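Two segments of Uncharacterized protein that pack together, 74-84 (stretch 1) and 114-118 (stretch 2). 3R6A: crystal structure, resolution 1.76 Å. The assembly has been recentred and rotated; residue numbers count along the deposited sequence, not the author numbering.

Stretch 1, residues 74-84: DSLDKFKTFLE
Stretch 2 (114-118) EYVEH

Helix 76-84 runs roughly antiparallel to strand 114-118: the N-to-C directions make an angle of 154°, and the axes approach to 9.3 Å. The helix has phi/psi near -60/-45, whereas the strand is extended, with phi from -90 to -125 and psi from 122 to 142. Register is set at the start of stretch 1, where the CA atoms of Asp74 and Glu117 are 6.1 Å apart. Together the two segments bury 368 Å².

The strand's alternation decides which residues take part. Glu114, its chi1 and chi2 both t, stays out of reach of the helix.

Tyr115 points its CA-to-CB bond toward the helix and, with chi1 at -74° (m) and chi2 at -102°, places its side chain against Leu76, Phe79 and Leu83, which follow one another at about one helical turn; Leu76 packs at CB, and the ring meets Phe79 and Leu83. Near its base, Leu76 CD2 lies 3.6 Å from Tyr115 CB and 3.5 Å from Tyr115 O. Leu76 leaves its backbone sideways, but its m,t rotamer (-82°, -166°) brings the end of the side chain nearer the strand. Phe79 (chi1 -83°, chi2 -83°) points toward the strand, and its CD1 reaches within 3.9 Å of Tyr115 CE1; the ring centroids are 5.8 Å apart and the planes meet obliquely at 41°. Farther along, Leu83 (m,t; -69°, 163°) lays CD1 over one face of the tyrosine ring, 4.0 Å from its centroid and 25° off the normal, while Leu83 CD2 is 3.6 Å from Tyr115 OH. A long aromatic side chain suits this buried site because it can pack against all three apolar partners, while its hydroxyl is hydrogen-bonded elsewhere in the structure.

Val116 (chi1 t) turns away, so its buried side chain adds little here; its backbone N is 4.1 Å from Leu76 CD2.

Glu117 turns toward stretch 1 again. Its chi1 and chi2 are t (-176°, -174°), with chi3 at -61°, an extended shape that carries the carboxylate to the helix N-terminus. There Leu76 N donates to Glu117 OE1 at 2.7 Å and a nearly linear 171°. The first turn of a helix has amides without intrahelical acceptors, so an acidic side chain is well suited to meet one. Ser75 (chi1 t), at the N-cap, serves another: Lys78 N donates weakly to Ser75 OG at 3.4 Å. Before it, Asp74 O packs 3.6 Å from Glu117 CG.

His118 (chi1 m) points away and makes no contact with the helix.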

# COMPACT_ATOMS: atom_id res chain seq x y z
N ASP B 74 -2.50 10.47 -13.80
CA ASP B 74 -3.21 11.34 -14.73
C ASP B 74 -3.17 10.78 -16.15
O ASP B 74 -4.16 10.87 -16.89
CB ASP B 74 -2.60 12.74 -14.70
CG ASP B 74 -1.20 12.79 -15.28
OD1 ASP B 74 -0.45 11.80 -15.12
OD2 ASP B 74 -0.84 13.82 -15.88
N SER B 75 -2.04 10.20 -16.53
CA SER B 75 -1.89 9.65 -17.88
C SER B 75 -1.06 8.37 -17.95
O SER B 75 0.14 8.40 -17.69
CB SER B 75 -1.25 10.71 -18.78
OG SER B 75 -0.87 10.17 -20.03
N LEU B 76 -1.70 7.26 -18.30
CA LEU B 76 -0.98 5.99 -18.41
C LEU B 76 0.13 6.05 -19.45
O LEU B 76 1.23 5.57 -19.22
CB LEU B 76 -1.91 4.84 -18.82
CG LEU B 76 -2.80 4.09 -17.83
CD1 LEU B 76 -3.29 2.82 -18.53
CD2 LEU B 76 -2.04 3.74 -16.57
N ASP B 77 -0.19 6.63 -20.60
CA ASP B 77 0.77 6.72 -21.69
C ASP B 77 2.09 7.39 -21.32
O ASP B 77 3.15 6.91 -21.70
CB ASP B 77 0.13 7.44 -22.88
CG ASP B 77 -1.17 6.79 -23.31
OD1 ASP B 77 -1.18 5.56 -23.50
OD2 ASP B 77 -2.18 7.51 -23.45
N LYS B 78 2.02 8.49 -20.57
CA LYS B 78 3.23 9.19 -20.16
C LYS B 78 4.09 8.29 -19.27
O LYS B 78 5.31 8.23 -19.42
CB LYS B 78 2.87 10.47 -19.40
CG LYS B 78 3.23 11.75 -20.15
CD LYS B 78 2.55 11.83 -21.51
CE LYS B 78 1.05 12.03 -21.38
NZ LYS B 78 0.39 12.12 -22.72
N PHE B 79 3.44 7.58 -18.35
CA PHE B 79 4.15 6.68 -17.44
C PHE B 79 4.69 5.46 -18.18
O PHE B 79 5.79 4.99 -17.89
CB PHE B 79 3.23 6.24 -16.30
CG PHE B 79 3.15 7.23 -15.18
CD1 PHE B 79 4.13 7.26 -14.19
CD2 PHE B 79 2.12 8.17 -15.13
CE1 PHE B 79 4.09 8.21 -13.17
CE2 PHE B 79 2.07 9.12 -14.11
CZ PHE B 79 3.06 9.14 -13.13
N LYS B 80 3.93 4.96 -19.14
CA LYS B 80 4.36 3.80 -19.91
C LYS B 80 5.69 4.10 -20.58
O LYS B 80 6.62 3.29 -20.53
CB LYS B 80 3.30 3.44 -20.96
CG LYS B 80 3.61 2.19 -21.77
CD LYS B 80 2.44 1.84 -22.67
CE LYS B 80 2.72 0.59 -23.50
NZ LYS B 80 3.83 0.80 -24.46
N THR B 81 5.78 5.27 -21.20
CA THR B 81 7.00 5.68 -21.89
C THR B 81 8.17 5.76 -20.91
O THR B 81 9.22 5.17 -21.13
CB THR B 81 6.81 7.05 -22.56
OG1 THR B 81 5.73 6.97 -23.50
CG2 THR B 81 8.09 7.47 -23.30
N PHE B 82 7.97 6.49 -19.81
CA PHE B 82 9.01 6.64 -18.80
C PHE B 82 9.47 5.27 -18.30
O PHE B 82 10.66 4.99 -18.23
CB PHE B 82 8.49 7.45 -17.61
CG PHE B 82 9.46 7.54 -16.46
CD1 PHE B 82 10.48 8.48 -16.47
CD2 PHE B 82 9.37 6.65 -15.39
CE1 PHE B 82 11.41 8.54 -15.43
CE2 PHE B 82 10.29 6.70 -14.34
CZ PHE B 82 11.31 7.64 -14.36
N LEU B 83 8.50 4.42 -17.95
CA LEU B 83 8.82 3.10 -17.42
C LEU B 83 9.63 2.24 -18.39
O LEU B 83 10.61 1.62 -18.00
CB LEU B 83 7.53 2.40 -17.01
CG LEU B 83 6.87 3.02 -15.77
CD1 LEU B 83 5.42 2.57 -15.65
CD2 LEU B 83 7.65 2.62 -14.52
N GLU B 84 9.21 2.21 -19.66
CA GLU B 84 9.92 1.41 -20.65
C GLU B 84 11.34 1.92 -20.88
O GLU B 84 12.23 1.14 -21.23
CB GLU B 84 9.15 1.42 -21.98
CG GLU B 84 7.74 0.88 -21.88
CD GLU B 84 7.01 0.92 -23.21
OE1 GLU B 84 7.04 1.99 -23.86
OE2 GLU B 84 6.41 -0.10 -23.60
N GLU B 114 0.31 -1.70 -10.16
CA GLU B 114 -0.81 -1.51 -11.07
C GLU B 114 -0.99 -0.01 -11.25
O GLU B 114 -1.14 0.72 -10.27
CB GLU B 114 -2.10 -2.11 -10.49
CG GLU B 114 -3.32 -1.78 -11.33
CD GLU B 114 -4.62 -2.22 -10.68
OE1 GLU B 114 -4.73 -2.07 -9.45
OE2 GLU B 114 -5.52 -2.69 -11.41
N TYR B 115 -0.94 0.44 -12.50
CA TYR B 115 -1.13 1.86 -12.81
C TYR B 115 -2.55 2.02 -13.34
O TYR B 115 -2.96 1.31 -14.27
CB TYR B 115 -0.12 2.32 -13.86
CG TYR B 115 1.28 2.47 -13.33
CD1 TYR B 115 1.80 3.72 -13.02
CD2 TYR B 115 2.09 1.35 -13.12
CE1 TYR B 115 3.10 3.86 -12.54
CE2 TYR B 115 3.38 1.48 -12.63
CZ TYR B 115 3.88 2.74 -12.34
OH TYR B 115 5.18 2.89 -11.90
N VAL B 116 -3.31 2.95 -12.77
CA VAL B 116 -4.68 3.15 -13.19
C VAL B 116 -4.96 4.59 -13.58
O VAL B 116 -4.45 5.52 -12.96
CB VAL B 116 -5.65 2.76 -12.06
CG1 VAL B 116 -7.09 2.94 -12.52
CG2 VAL B 116 -5.40 1.32 -11.63
N GLU B 117 -5.77 4.76 -14.62
CA GLU B 117 -6.16 6.07 -15.10
C GLU B 117 -7.69 6.07 -15.09
O GLU B 117 -8.31 5.22 -15.72
CB GLU B 117 -5.65 6.29 -16.52
CG GLU B 117 -5.92 7.68 -17.08
CD GLU B 117 -5.53 7.80 -18.54
OE1 GLU B 117 -4.34 7.63 -18.86
OE2 GLU B 117 -6.43 8.06 -19.37
N HIS B 118 -8.28 7.00 -14.36
CA HIS B 118 -9.74 7.09 -14.28
C HIS B 118 -10.29 8.01 -15.36
O HIS B 118 -9.73 9.07 -15.65
CB HIS B 118 -10.16 7.60 -12.90
CG HIS B 118 -10.05 6.58 -11.81
ND1 HIS B 118 -10.08 6.91 -10.47
CD2 HIS B 118 -9.95 5.23 -11.86
CE1 HIS B 118 -9.99 5.81 -9.74
NE2 HIS B 118 -9.92 4.78 -10.56